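Long-range contact in putative nucleotide sugar epimerase/ dehydratase (Bordetella bronchiseptica, PDB 2Q1S), which binds NADH in a Rossmann fold and is probably a nucleotide-sugar epimerase or dehydratase of bacterial O-antigen biosynthesis: residues Thr108-Asp122 with Asn176-Gly188. Residues are numbered along the deposited sequence; the frame is centred on the assembly and turned at random. Where two conformers were deposited one is given.
Sequences TYHGNQSSIHDPLAD and NNDSPYSMSKIFG. With NAI (1,4-dihydronicotinamide adenine dinucleotide), chain B.
Tyr181, Pro180 and Asn112 bury the most surface where the first turn of helix 180-199 packs against helix 112-117; the axes of 112-117 and 180-188 cross at 103° and come within 8.5 Å. The Tyr181 ring lies against Thr108, Tyr109 O, Gly111 and Asn112. Tyr109 O meets its edge near the ring plane, 3.2 Å from Tyr181 CD2, and Thr108, whose side chain crosses that of Tyr181 at about a right angle, brings OG1 to 3.1 Å from Tyr181 CE2; that hydroxyl is hydrogen-bonded to Asn126. With CG anti to the backbone N (chi1 177°), the phenol extends to the cofactor, where Tyr181 OH and NAI O2D share a 2.7 Å hydrogen bond. Lys185, one helical turn on, sets CD above one ring face, offset toward the rim, and its chain, bent at chi2 and chi3, delivers NZ to both O2D and O3D of the same ribose. This is the YxxxK pair of the short-chain dehydrogenase/reductase family, on a Rossmann fold. At the backbone, Tyr181 N donates to Ser115 OG (2.9 Å, 156°), while that hydroxyl donates to Asn112 O, so one serine ties both helices together. The Pro180 ring is a knob among Ser115, Ile116, Pro119 and Asp122, its CG 3.7 Å from Pro119 CG. Flanking it, Ser184 OG donates to the syn side of Asp122 OD2 at 2.6 Å. At the opening of helix 180-199, the N-cap hydroxyl of Ser179 accepts from Ser182 N and donates in plane to a lone pair of Asn112 OD1, 2.7 Å from Ser179 OG. Tyr194 of the second subunit packs on Ile116 and Pro180.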
# COMPACT_ATOMS: atom_id res chain seq x y z
N THR A 108 -13.61 -4.18 4.72
CA THR A 108 -12.89 -4.57 3.50
C THR A 108 -13.83 -4.29 2.33
O THR A 108 -14.99 -3.90 2.48
CB THR A 108 -12.43 -6.03 3.52
OG1 THR A 108 -11.42 -6.22 2.51
CG2 THR A 108 -13.57 -7.02 3.29
N TYR A 109 -13.23 -4.45 1.15
CA TYR A 109 -13.97 -4.42 -0.10
C TYR A 109 -14.14 -5.87 -0.61
O TYR A 109 -13.21 -6.53 -1.01
CB TYR A 109 -13.27 -3.53 -1.12
CG TYR A 109 -14.12 -3.32 -2.35
CD1 TYR A 109 -15.31 -2.58 -2.27
CD2 TYR A 109 -13.74 -3.83 -3.61
CE1 TYR A 109 -16.10 -2.36 -3.40
CE2 TYR A 109 -14.53 -3.63 -4.75
CZ TYR A 109 -15.71 -2.86 -4.67
OH TYR A 109 -16.49 -2.63 -5.77
N HIS A 110 -15.37 -6.38 -0.45
CA HIS A 110 -15.55 -7.83 -0.58
C HIS A 110 -15.75 -8.19 -2.06
O HIS A 110 -16.73 -7.78 -2.65
CB HIS A 110 -16.79 -8.27 0.22
CG HIS A 110 -16.91 -9.74 0.39
ND1 HIS A 110 -17.15 -10.60 -0.66
CD2 HIS A 110 -16.83 -10.51 1.50
CE1 HIS A 110 -17.15 -11.85 -0.21
NE2 HIS A 110 -16.99 -11.81 1.10
N GLY A 111 -14.84 -8.97 -2.66
CA GLY A 111 -13.59 -9.52 -2.16
C GLY A 111 -12.60 -9.51 -3.32
O GLY A 111 -12.55 -8.53 -4.06
N ASN A 112 -11.86 -10.60 -3.49
CA ASN A 112 -10.89 -10.70 -4.60
C ASN A 112 -11.47 -10.29 -5.95
O ASN A 112 -10.93 -9.41 -6.64
CB ASN A 112 -10.26 -12.10 -4.70
CG ASN A 112 -9.35 -12.38 -3.56
OD1 ASN A 112 -8.23 -11.88 -3.50
ND2 ASN A 112 -9.83 -13.20 -2.63
N GLN A 113 -12.54 -10.94 -6.36
CA GLN A 113 -13.07 -10.68 -7.69
C GLN A 113 -13.56 -9.26 -7.83
O GLN A 113 -13.26 -8.60 -8.83
CB GLN A 113 -14.20 -11.66 -8.02
CG GLN A 113 -13.62 -13.01 -8.41
N SER A 114 -14.29 -8.76 -6.84
CA SER A 114 -14.80 -7.40 -6.94
C SER A 114 -13.62 -6.42 -7.08
O SER A 114 -13.70 -5.44 -7.85
CB SER A 114 -15.52 -7.02 -5.63
OG SER A 114 -16.60 -7.94 -5.37
N SER A 115 -12.55 -6.69 -6.32
CA SER A 115 -11.40 -5.75 -6.30
C SER A 115 -10.71 -5.70 -7.67
O SER A 115 -10.21 -4.65 -8.08
CB SER A 115 -10.40 -6.09 -5.19
OG SER A 115 -9.64 -7.23 -5.52
N ILE A 116 -10.62 -6.84 -8.35
CA ILE A 116 -10.05 -6.91 -9.71
C ILE A 116 -10.88 -6.10 -10.72
O ILE A 116 -10.35 -5.38 -11.56
CB ILE A 116 -9.90 -8.41 -10.18
CG1 ILE A 116 -8.79 -9.11 -9.37
CG2 ILE A 116 -9.55 -8.49 -11.66
CD1 ILE A 116 -8.66 -10.63 -9.55
N HIS A 117 -12.20 -6.21 -10.59
CA HIS A 117 -13.14 -5.48 -11.42
C HIS A 117 -12.98 -3.96 -11.25
O HIS A 117 -13.10 -3.22 -12.22
CB HIS A 117 -14.57 -5.97 -11.08
CG HIS A 117 -15.65 -5.28 -11.84
ND1 HIS A 117 -16.09 -5.73 -13.07
CD2 HIS A 117 -16.35 -4.16 -11.58
CE1 HIS A 117 -17.05 -4.93 -13.51
NE2 HIS A 117 -17.22 -3.96 -12.62
N ASP A 118 -12.76 -3.50 -10.00
CA ASP A 118 -12.60 -2.07 -9.76
C ASP A 118 -11.61 -1.79 -8.63
O ASP A 118 -11.98 -1.68 -7.44
CB ASP A 118 -13.95 -1.39 -9.45
CG ASP A 118 -13.84 0.12 -9.42
OD1 ASP A 118 -12.72 0.67 -9.33
OD2 ASP A 118 -14.89 0.79 -9.57
N PRO A 119 -10.31 -1.70 -8.98
CA PRO A 119 -9.29 -1.43 -7.97
C PRO A 119 -9.47 -0.12 -7.22
O PRO A 119 -8.93 -0.00 -6.12
CB PRO A 119 -7.98 -1.42 -8.80
CG PRO A 119 -8.29 -2.33 -9.95
CD PRO A 119 -9.73 -1.95 -10.32
N LEU A 120 -10.17 0.86 -7.82
CA LEU A 120 -10.36 2.14 -7.12
C LEU A 120 -11.45 2.06 -6.04
O LEU A 120 -11.30 2.63 -4.98
CB LEU A 120 -10.64 3.26 -8.14
CG LEU A 120 -9.64 3.46 -9.29
CD1 LEU A 120 -9.92 4.70 -10.14
CD2 LEU A 120 -8.23 3.57 -8.69
N ALA A 121 -12.54 1.32 -6.32
CA ALA A 121 -13.50 0.99 -5.27
C ALA A 121 -12.83 0.16 -4.16
O ALA A 121 -13.08 0.40 -2.97
CB ALA A 121 -14.66 0.21 -5.86
N ASP A 122 -11.93 -0.77 -4.52
CA ASP A 122 -11.21 -1.51 -3.52
C ASP A 122 -10.35 -0.56 -2.67
O ASP A 122 -10.37 -0.64 -1.46
CB ASP A 122 -10.30 -2.57 -4.14
CG ASP A 122 -9.46 -3.25 -3.07
OD1 ASP A 122 -10.01 -4.17 -2.41
OD2 ASP A 122 -8.30 -2.86 -2.86
N ASN A 176 2.76 -12.66 -6.67
CA ASN A 176 1.71 -13.57 -6.23
C ASN A 176 0.68 -12.90 -5.33
O ASN A 176 0.05 -13.55 -4.49
CB ASN A 176 2.30 -14.82 -5.56
CG ASN A 176 3.25 -15.56 -6.48
OD1 ASN A 176 3.04 -15.64 -7.69
ND2 ASN A 176 4.32 -16.11 -5.90
N ASN A 177 0.51 -11.60 -5.52
CA ASN A 177 -0.64 -10.90 -4.96
C ASN A 177 -1.62 -10.80 -6.11
O ASN A 177 -1.46 -10.01 -7.05
CB ASN A 177 -0.23 -9.55 -4.40
CG ASN A 177 0.95 -9.67 -3.48
OD1 ASN A 177 0.93 -10.44 -2.50
ND2 ASN A 177 2.02 -8.98 -3.82
N ASP A 178 -2.62 -11.66 -6.04
CA ASP A 178 -3.46 -11.93 -7.18
C ASP A 178 -4.49 -10.82 -7.46
O ASP A 178 -5.09 -10.83 -8.53
CB ASP A 178 -4.23 -13.23 -6.92
CG ASP A 178 -5.22 -13.10 -5.76
OD1 ASP A 178 -4.83 -12.57 -4.68
OD2 ASP A 178 -6.40 -13.48 -5.93
N SER A 179 -4.70 -9.91 -6.51
CA SER A 179 -5.81 -8.96 -6.62
C SER A 179 -5.46 -7.70 -5.87
O SER A 179 -4.64 -7.73 -4.95
CB SER A 179 -7.08 -9.55 -6.02
OG SER A 179 -6.91 -9.85 -4.65
N PRO A 180 -6.15 -6.60 -6.21
CA PRO A 180 -6.04 -5.40 -5.36
C PRO A 180 -6.46 -5.65 -3.92
O PRO A 180 -5.88 -5.11 -3.02
CB PRO A 180 -6.94 -4.38 -6.10
CG PRO A 180 -6.93 -4.85 -7.56
CD PRO A 180 -6.98 -6.36 -7.42
N TYR A 181 -7.48 -6.49 -3.71
CA TYR A 181 -7.83 -6.92 -2.37
C TYR A 181 -6.63 -7.45 -1.62
O TYR A 181 -6.40 -7.07 -0.48
CB TYR A 181 -8.90 -8.03 -2.47
CG TYR A 181 -9.30 -8.62 -1.13
CD1 TYR A 181 -8.62 -9.68 -0.56
CD2 TYR A 181 -10.46 -8.16 -0.48
CE1 TYR A 181 -9.01 -10.22 0.63
CE2 TYR A 181 -10.85 -8.70 0.73
CZ TYR A 181 -10.11 -9.72 1.26
OH TYR A 181 -10.53 -10.29 2.46
N SER A 182 -5.89 -8.37 -2.21
CA SER A 182 -4.76 -8.98 -1.50
C SER A 182 -3.71 -7.92 -1.12
O SER A 182 -3.12 -7.94 -0.03
CB SER A 182 -4.15 -10.12 -2.32
OG SER A 182 -3.50 -9.66 -3.50
N MET A 183 -3.49 -6.98 -2.05
CA MET A 183 -2.54 -5.89 -1.78
C MET A 183 -3.05 -5.00 -0.66
O MET A 183 -2.32 -4.65 0.24
CB MET A 183 -2.29 -5.09 -3.06
CG MET A 183 -1.54 -5.95 -4.09
SD MET A 183 -0.97 -4.96 -5.53
CE MET A 183 -2.54 -4.48 -6.27
N SER A 184 -4.31 -4.62 -0.73
CA SER A 184 -4.88 -3.79 0.36
C SER A 184 -4.74 -4.45 1.73
O SER A 184 -4.43 -3.78 2.73
CB SER A 184 -6.35 -3.57 0.10
OG SER A 184 -6.54 -2.60 -0.92
N LYS A 185 -4.96 -5.78 1.79
CA LYS A 185 -4.85 -6.45 3.09
C LYS A 185 -3.41 -6.36 3.62
O LYS A 185 -3.18 -6.06 4.78
CB LYS A 185 -5.30 -7.94 3.02
CG LYS A 185 -6.77 -8.13 2.67
CD LYS A 185 -7.71 -7.24 3.44
CE LYS A 185 -7.66 -7.48 4.94
NZ LYS A 185 -8.70 -6.64 5.68
N ILE A 186 -2.44 -6.52 2.74
CA ILE A 186 -1.02 -6.44 3.12
C ILE A 186 -0.69 -4.98 3.51
O ILE A 186 0.04 -4.72 4.49
CB ILE A 186 -0.13 -6.92 1.95
CG1 ILE A 186 -0.24 -8.43 1.81
CG2 ILE A 186 1.30 -6.35 2.04
CD1 ILE A 186 0.44 -8.96 0.52
N PHE A 187 -1.22 -4.03 2.74
CA PHE A 187 -0.91 -2.64 3.02
C PHE A 187 -1.38 -2.27 4.44
O PHE A 187 -0.71 -1.51 5.15
CB PHE A 187 -1.58 -1.70 2.01
CG PHE A 187 -1.06 -1.83 0.57
CD1 PHE A 187 0.08 -2.58 0.26
CD2 PHE A 187 -1.70 -1.15 -0.46
CE1 PHE A 187 0.55 -2.66 -1.06
CE2 PHE A 187 -1.22 -1.26 -1.80
CZ PHE A 187 -0.12 -1.99 -2.05
N GLY A 188 -2.52 -2.84 4.85
CA GLY A 188 -3.02 -2.57 6.20
C GLY A 188 -2.08 -3.18 7.26
O GLY A 188 -1.98 -2.64 8.38
PA NAI B . -17.82 -8.61 4.89
O1A NAI B . -17.81 -8.02 3.53
O2A NAI B . -19.09 -9.34 5.38
O5B NAI B . -17.41 -7.58 5.96
C5B NAI B . -16.75 -6.33 5.70
C4B NAI B . -17.59 -5.17 6.18
O4B NAI B . -16.92 -3.95 5.85
C3B NAI B . -18.97 -5.13 5.47
O3B NAI B . -20.02 -5.04 6.45
C2B NAI B . -18.91 -3.84 4.67
O2B NAI B . -20.16 -3.12 4.47
C1B NAI B . -17.94 -3.00 5.50
N9A NAI B . -17.35 -1.88 4.80
C8A NAI B . -16.92 -1.85 3.50
N7A NAI B . -16.39 -0.65 3.24
C5A NAI B . -16.45 0.12 4.36
C6A NAI B . -16.07 1.49 4.75
N6A NAI B . -15.49 2.35 3.92
N1A NAI B . -16.31 1.91 6.03
C2A NAI B . -16.91 1.05 6.90
N3A NAI B . -17.29 -0.22 6.64
C4A NAI B . -17.08 -0.74 5.38
O3 NAI B . -16.61 -9.66 4.86
PN NAI B . -15.98 -10.55 6.07
O1N NAI B . -15.69 -11.88 5.57
O2N NAI B . -16.83 -10.27 7.28
O5D NAI B . -14.58 -9.74 6.33
C5D NAI B . -14.27 -9.15 7.60
C4D NAI B . -12.75 -8.91 7.63
O4D NAI B . -12.10 -10.16 7.60
C3D NAI B . -12.24 -8.20 6.37
O3D NAI B . -11.25 -7.26 6.79
C2D NAI B . -11.66 -9.30 5.54
O2D NAI B . -10.63 -8.80 4.65
C1D NAI B . -11.08 -10.22 6.58
N1N NAI B . -10.92 -11.58 6.14
C2N NAI B . -11.98 -12.43 5.96
C3N NAI B . -11.79 -13.75 5.56
C7N NAI B . -12.96 -14.71 5.34
O7N NAI B . -12.71 -15.85 5.00
N7N NAI B . -14.20 -14.22 5.56
C4N NAI B . -10.47 -14.25 5.38
C5N NAI B . -9.39 -13.35 5.62
C6N NAI B . -9.65 -12.04 6.03